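Local coordinates for DUF1573 domain-containing protein (Porphyromonas gingivalis, PDB 2QSV) that is of unknown function, possibly linked to cysteine-type peptidase activity, and is represented here by its C-terminal part of two Ig-like beta domains, at residues Ala68-Arg71 against Asn72-Pro75; Val106-Phe109 against Pro110-Thr113. All coordinates share one frame; numbering follows the deposited sequence. Where two conformers were deposited one is given.

Interaction 1: Ala68-Arg71 against Asn72-Pro75; sequences AVPR and NMPP
A type II beta turn runs from Pro-70 to Met-73 in the loop between strand 61-67 and strand 76-87. The loop lies at one end of the first Ig-like domain and joins its two sheets. Met-73 N gives its hydrogen to Pro-70 O at 2.9 Å, with an N-H...O angle of 157°. Arg-71 and Asn-72 fill the two central positions. Asn-72 takes the positive phi, 63°, that the second of these requires.

Met-73 is a selenomethionine. Its CG lies anti to the backbone N (chi1 180°), and the chain runs straight until it bends at chi3. This brings SE beside the Pro-70 ring, 3.9 Å from Pro-70 CD. CE lies beside the same CD and also comes near Pro-70 CG. Val-69 meets the base of the chain at about a right angle, with Val-69 CG1 3.8 Å from Met-73 CB. Leu-105 of strand 94-105 touches both Val-69 and Met-73, and Phe-45 touches Pro-70.

Arg-71 was deposited in two conformers. In one of them its side chain lies alongside that of Asn-72 and points the same way, with the guanidinium and amide planes nearly perpendicular. This pairing is doubtful, since it rests on a single copy. A water bridges the turn, donating to Pro-70 O at 3.1 Å and to Met-73 O. Pro-70 O therefore accepts two hydrogens, one from the turn amide and one from the water, while Val-69, Pro-70 and Met-73 pack together and Arg-71 and Asn-72 stay exposed.

Interaction 2: Val106-Phe109 against Pro110-Thr113; sequences VDNF and PALT
A short 3-10 turn that includes Phe-109, Pro-110 and Ala-111 shapes the linker between strand 94-105 and strand 120-121. Two backbone bonds span it. Leu-112 N donates to Phe-109 O at 2.9 Å, with an N-H...O angle of 160°. Ala-111 N reaches Asn-108 O at 3.2 Å, but the bond is weak because its angle is only 129°.

Asn-108 enters the turn as the centre of an inverse gamma turn. Its CG is anti to the backbone N (chi1 -175°), which swings the amide forward beside the turn. Asn-108 OD1 meets Pro-110 CD at 3.2 Å, and Asn-108 ND2 meets Ala-111 CB at 3.6 Å. The Asn-108 amide thus spans two successive residues of the turn by van der Waals contact.

This linker joins the two Ig-like domains, and its apolar side gathers round Leu-112. Leu-112 CD1 touches Asp-107 CB at 3.7 Å, with the two side chains crossing at about a right angle. Leu-112 CD1 also comes to 4.0 Å from Phe-109 CD1, meeting the ring obliquely. Asp-107 CB covers one face of the Phe-109 ring, 3.7 Å above the plane and over its centre. The methylene of Asp-107 therefore packs against both the ring and the leucine. Asp-107 OD2 is hydrogen-bonded to His-153 NE2 of the second domain. Phe-109 touches Pro-210 of that domain, and Val-106 packs on Ile-14 of the first.

Overall arrangement
From the N terminus, interaction 1 comes first, in the loop from strand 61-67 to strand 76-87. It reverses the chain as it passes from the four-stranded sheet of the first domain to the five-stranded one. Strands 76-87 and 94-105 follow and lead into interaction 2, in the linker to strand 120-121 of the second domain. The two contacts are in series and neither nest nor cross. Their centres are about 14 Å apart, and their ends touch: Pro-75 CG packs on Asp-107 OD1 at 3.6 Å. Interaction 1 thus shapes the end of the first domain, beside the point where interaction 2 carries the chain onward to the second.

Interaction 1: Ala68-Arg71 against Asn72-Pro75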
ATOM      1  N   ALA A  68      12.364  -9.892   0.307  1.00 35.34           N
ATOM      2  CA  ALA A  68      13.795  -9.696   0.152  1.00 35.35           C
ATOM      3  C   ALA A  68      14.040  -8.206  -0.037  1.00 34.99           C
ATOM      4  O   ALA A  68      14.085  -7.736  -1.160  1.00 35.10           O
ATOM      5  CB  ALA A  68      14.319 -10.518  -1.081  1.00 35.97           C
ATOM      6  N   VAL A  69      14.154  -7.453   1.056  1.00 35.19           N
ATOM      7  CA  VAL A  69      14.256  -6.003   0.934  1.00 36.15           C
ATOM      8  C   VAL A  69      15.642  -5.650   0.398  1.00 37.27           C
ATOM      9  O   VAL A  69      16.633  -6.077   0.961  1.00 37.01           O
ATOM     10  CB  VAL A  69      13.984  -5.221   2.277  1.00 35.67           C
ATOM     11  CG1 VAL A  69      14.240  -3.697   2.090  1.00 33.09           C
ATOM     12  CG2 VAL A  69      12.581  -5.476   2.799  1.00 34.49           C
ATOM     13  N   PRO A  70      15.704  -4.871  -0.690  1.00 39.02           N
ATOM     14  CA  PRO A  70      17.003  -4.400  -1.155  1.00 40.99           C
ATOM     15  C   PRO A  70      17.728  -3.606  -0.069  1.00 42.83           C
ATOM     16  O   PRO A  70      17.121  -2.768   0.621  1.00 42.87           O
ATOM     17  CB  PRO A  70      16.655  -3.489  -2.340  1.00 40.29           C
ATOM     18  CG  PRO A  70      15.327  -3.907  -2.772  1.00 39.93           C
ATOM     19  CD  PRO A  70      14.608  -4.393  -1.547  1.00 38.63           C
ATOM     20  N   ARG A  71      19.018  -3.887   0.096  0.50 44.06           N
ATOM     21  CA  ARG A  71      19.875  -3.151   1.024  0.50 45.55           C
ATOM     22  C   ARG A  71      19.765  -1.681   0.634  0.50 45.45           C
ATOM     23  O   ARG A  71      19.657  -1.358  -0.549  0.50 45.99           O
ATOM     24  CB  ARG A  71      21.318  -3.637   0.865  0.50 46.14           C
ATOM     25  CG  ARG A  71      22.196  -3.558   2.103  0.50 49.23           C
ATOM     26  CD  ARG A  71      23.549  -4.244   1.811  0.50 53.31           C
ATOM     27  NE  ARG A  71      24.616  -3.861   2.738  0.50 55.45           N
ATOM     28  CZ  ARG A  71      25.194  -2.662   2.768  0.50 56.84           C
ATOM     29  NH1 ARG A  71      24.797  -1.698   1.942  0.50 57.32           N
ATOM     30  NH2 ARG A  71      26.165  -2.416   3.638  0.50 56.53           N
ATOM     31  N   ASN A  72      19.769  -0.785   1.608  1.00 45.38           N
ATOM     32  CA  ASN A  72      19.597   0.650   1.309  1.00 45.50           C
ATOM     33  C   ASN A  72      18.232   1.064   0.669  1.00 43.22           C
ATOM     34  O   ASN A  72      18.114   2.189   0.169  1.00 43.65           O
ATOM     35  CB  ASN A  72      20.769   1.210   0.434  1.00 47.13           C
ATOM     36  CG  ASN A  72      22.173   0.722   0.892  1.00 51.45           C
ATOM     37  OD1 ASN A  72      22.514   0.773   2.094  1.00 55.12           O
ATOM     38  ND2 ASN A  72      22.988   0.254  -0.078  1.00 53.31           N
HETATM   39  N   MSE A  73      17.227   0.174   0.625  1.00 39.90           N
HETATM   40  CA  MSE A  73      15.857   0.637   0.337  1.00 35.82           C
HETATM   41  C   MSE A  73      15.431   1.475   1.567  1.00 33.64           C
HETATM   42  O   MSE A  73      15.503   1.009   2.694  1.00 32.98           O
HETATM   43  CB  MSE A  73      14.882  -0.536   0.110  1.00 35.72           C
HETATM   44  CG  MSE A  73      13.407  -0.133  -0.198  1.00 32.20           C
HETATM   45 SE   MSE A  73      12.227  -1.495  -0.571  1.00 23.34          SE
HETATM   46  CE  MSE A  73      12.265  -1.359  -2.315  1.00 25.55           C
ATOM     47  N   PRO A  74      15.004   2.718   1.345  1.00 32.22           N
ATOM     48  CA  PRO A  74      14.510   3.545   2.452  1.00 31.47           C
ATOM     49  C   PRO A  74      13.090   3.112   2.942  1.00 29.91           C
ATOM     50  O   PRO A  74      12.305   2.565   2.137  1.00 30.31           O
ATOM     51  CB  PRO A  74      14.441   4.945   1.838  1.00 31.12           C
ATOM     52  CG  PRO A  74      14.337   4.715   0.357  1.00 32.86           C
ATOM     53  CD  PRO A  74      14.897   3.382   0.031  1.00 31.88           C
ATOM     54  N   PRO A  75      12.750   3.414   4.207  1.00 28.03           N
ATOM     55  CA  PRO A  75      11.404   3.091   4.715  1.00 26.27           C
ATOM     56  C   PRO A  75      10.271   3.871   4.018  1.00 24.58           C
ATOM     57  O   PRO A  75      10.512   4.854   3.319  1.00 22.71           O
ATOM     58  CB  PRO A  75      11.485   3.435   6.210  1.00 25.65           C
ATOM     59  CG  PRO A  75      12.601   4.370   6.337  1.00 27.86           C
ATOM     60  CD  PRO A  75      13.583   4.095   5.231  1.00 27.68           C
TER
HETATM   61  O   HOH W   1      16.929  -1.772   3.534  1.00 51.12           O

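Interaction 2: Val106-Phe109 against Pro110-Thr113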
ATOM      1  N   VAL A 106       9.426  -0.177   7.563  1.00 22.80           N
ATOM      2  CA  VAL A 106       9.696   0.791   8.645  1.00 23.84           C
ATOM      3  C   VAL A 106      11.198   0.835   9.007  1.00 25.29           C
ATOM      4  O   VAL A 106      11.972   0.011   8.527  1.00 25.31           O
ATOM      5  CB  VAL A 106       8.772   0.545   9.928  1.00 23.93           C
ATOM      6  CG1 VAL A 106       7.264   0.630   9.548  1.00 20.38           C
ATOM      7  CG2 VAL A 106       9.086  -0.776  10.613  1.00 23.57           C
ATOM      8  N   ASP A 107      11.587   1.771   9.872  1.00 25.82           N
ATOM      9  CA  ASP A 107      12.960   1.848  10.397  1.00 27.85           C
ATOM     10  C   ASP A 107      13.406   0.656  11.240  1.00 29.55           C
ATOM     11  O   ASP A 107      12.613   0.011  11.953  1.00 28.03           O
ATOM     12  CB  ASP A 107      13.140   3.117  11.236  1.00 27.26           C
ATOM     13  CG  ASP A 107      13.051   4.390  10.388  1.00 28.15           C
ATOM     14  OD1 ASP A 107      14.032   4.683   9.675  1.00 31.05           O
ATOM     15  OD2 ASP A 107      11.996   5.077  10.400  1.00 28.28           O
ATOM     16  N   ASN A 108      14.705   0.387  11.183  1.00 31.86           N
ATOM     17  CA  ASN A 108      15.316  -0.491  12.186  1.00 33.85           C
ATOM     18  C   ASN A 108      15.514   0.236  13.519  1.00 34.51           C
ATOM     19  O   ASN A 108      16.604   0.772  13.806  1.00 34.56           O
ATOM     20  CB  ASN A 108      16.621  -1.100  11.640  1.00 34.83           C
ATOM     21  CG  ASN A 108      17.244  -2.114  12.599  1.00 36.77           C
ATOM     22  OD1 ASN A 108      16.613  -2.595  13.539  1.00 39.10           O
ATOM     23  ND2 ASN A 108      18.515  -2.394  12.381  1.00 39.57           N
ATOM     24  N   PHE A 109      14.458   0.228  14.340  1.00 34.65           N
ATOM     25  CA  PHE A 109      14.399   1.045  15.534  1.00 35.15           C
ATOM     26  C   PHE A 109      15.394   0.661  16.633  1.00 37.17           C
ATOM     27  O   PHE A 109      15.853   1.557  17.333  1.00 36.80           O
ATOM     28  CB  PHE A 109      12.971   1.161  16.116  1.00 33.47           C
ATOM     29  CG  PHE A 109      12.028   1.981  15.276  1.00 30.75           C
ATOM     30  CD1 PHE A 109      12.155   3.390  15.199  1.00 28.15           C
ATOM     31  CD2 PHE A 109      11.006   1.358  14.554  1.00 27.70           C
ATOM     32  CE1 PHE A 109      11.303   4.155  14.413  1.00 24.27           C
ATOM     33  CE2 PHE A 109      10.146   2.102  13.742  1.00 25.68           C
ATOM     34  CZ  PHE A 109      10.269   3.510  13.685  1.00 25.27           C
ATOM     35  N   PRO A 110      15.687  -0.664  16.833  1.00 39.05           N
ATOM     36  CA  PRO A 110      16.751  -1.011  17.826  1.00 40.24           C
ATOM     37  C   PRO A 110      18.138  -0.442  17.504  1.00 40.38           C
ATOM     38  O   PRO A 110      18.934  -0.230  18.426  1.00 41.34           O
ATOM     39  CB  PRO A 110      16.768  -2.556  17.833  1.00 40.38           C
ATOM     40  CG  PRO A 110      15.353  -2.950  17.327  1.00 40.75           C
ATOM     41  CD  PRO A 110      15.056  -1.884  16.270  1.00 39.32           C
ATOM     42  N   ALA A 111      18.405  -0.175  16.230  1.00 39.86           N
ATOM     43  CA  ALA A 111      19.582   0.576  15.821  1.00 39.86           C
ATOM     44  C   ALA A 111      19.478   2.117  15.918  1.00 39.89           C
ATOM     45  O   ALA A 111      20.431   2.797  15.577  1.00 41.41           O
ATOM     46  CB  ALA A 111      19.982   0.179  14.407  1.00 39.54           C
ATOM     47  N   LEU A 112      18.350   2.681  16.356  1.00 38.82           N
ATOM     48  CA  LEU A 112      18.215   4.161  16.444  1.00 37.68           C
ATOM     49  C   LEU A 112      18.112   4.625  17.889  1.00 37.57           C
ATOM     50  O   LEU A 112      17.487   3.961  18.716  1.00 38.89           O
ATOM     51  CB  LEU A 112      17.009   4.668  15.640  1.00 36.29           C
ATOM     52  CG  LEU A 112      16.954   4.369  14.147  1.00 36.14           C
ATOM     53  CD1 LEU A 112      15.579   4.708  13.535  1.00 33.28           C
ATOM     54  CD2 LEU A 112      18.104   5.103  13.401  1.00 35.62           C
ATOM     55  N   THR A 113      18.712   5.760  18.215  1.00 36.87           N
ATOM     56  CA  THR A 113      18.569   6.303  19.568  1.00 36.95           C
ATOM     57  C   THR A 113      17.388   7.283  19.599  1.00 35.29           C
ATOM     58  O   THR A 113      16.903   7.697  18.551  1.00 33.63           O
ATOM     59  CB  THR A 113      19.812   7.099  19.976  1.00 37.21           C
ATOM     60  OG1 THR A 113      19.875   8.272  19.167  1.00 39.43           O
ATOM     61  CG2 THR A 113      21.096   6.282  19.753  1.00 39.41           C
TER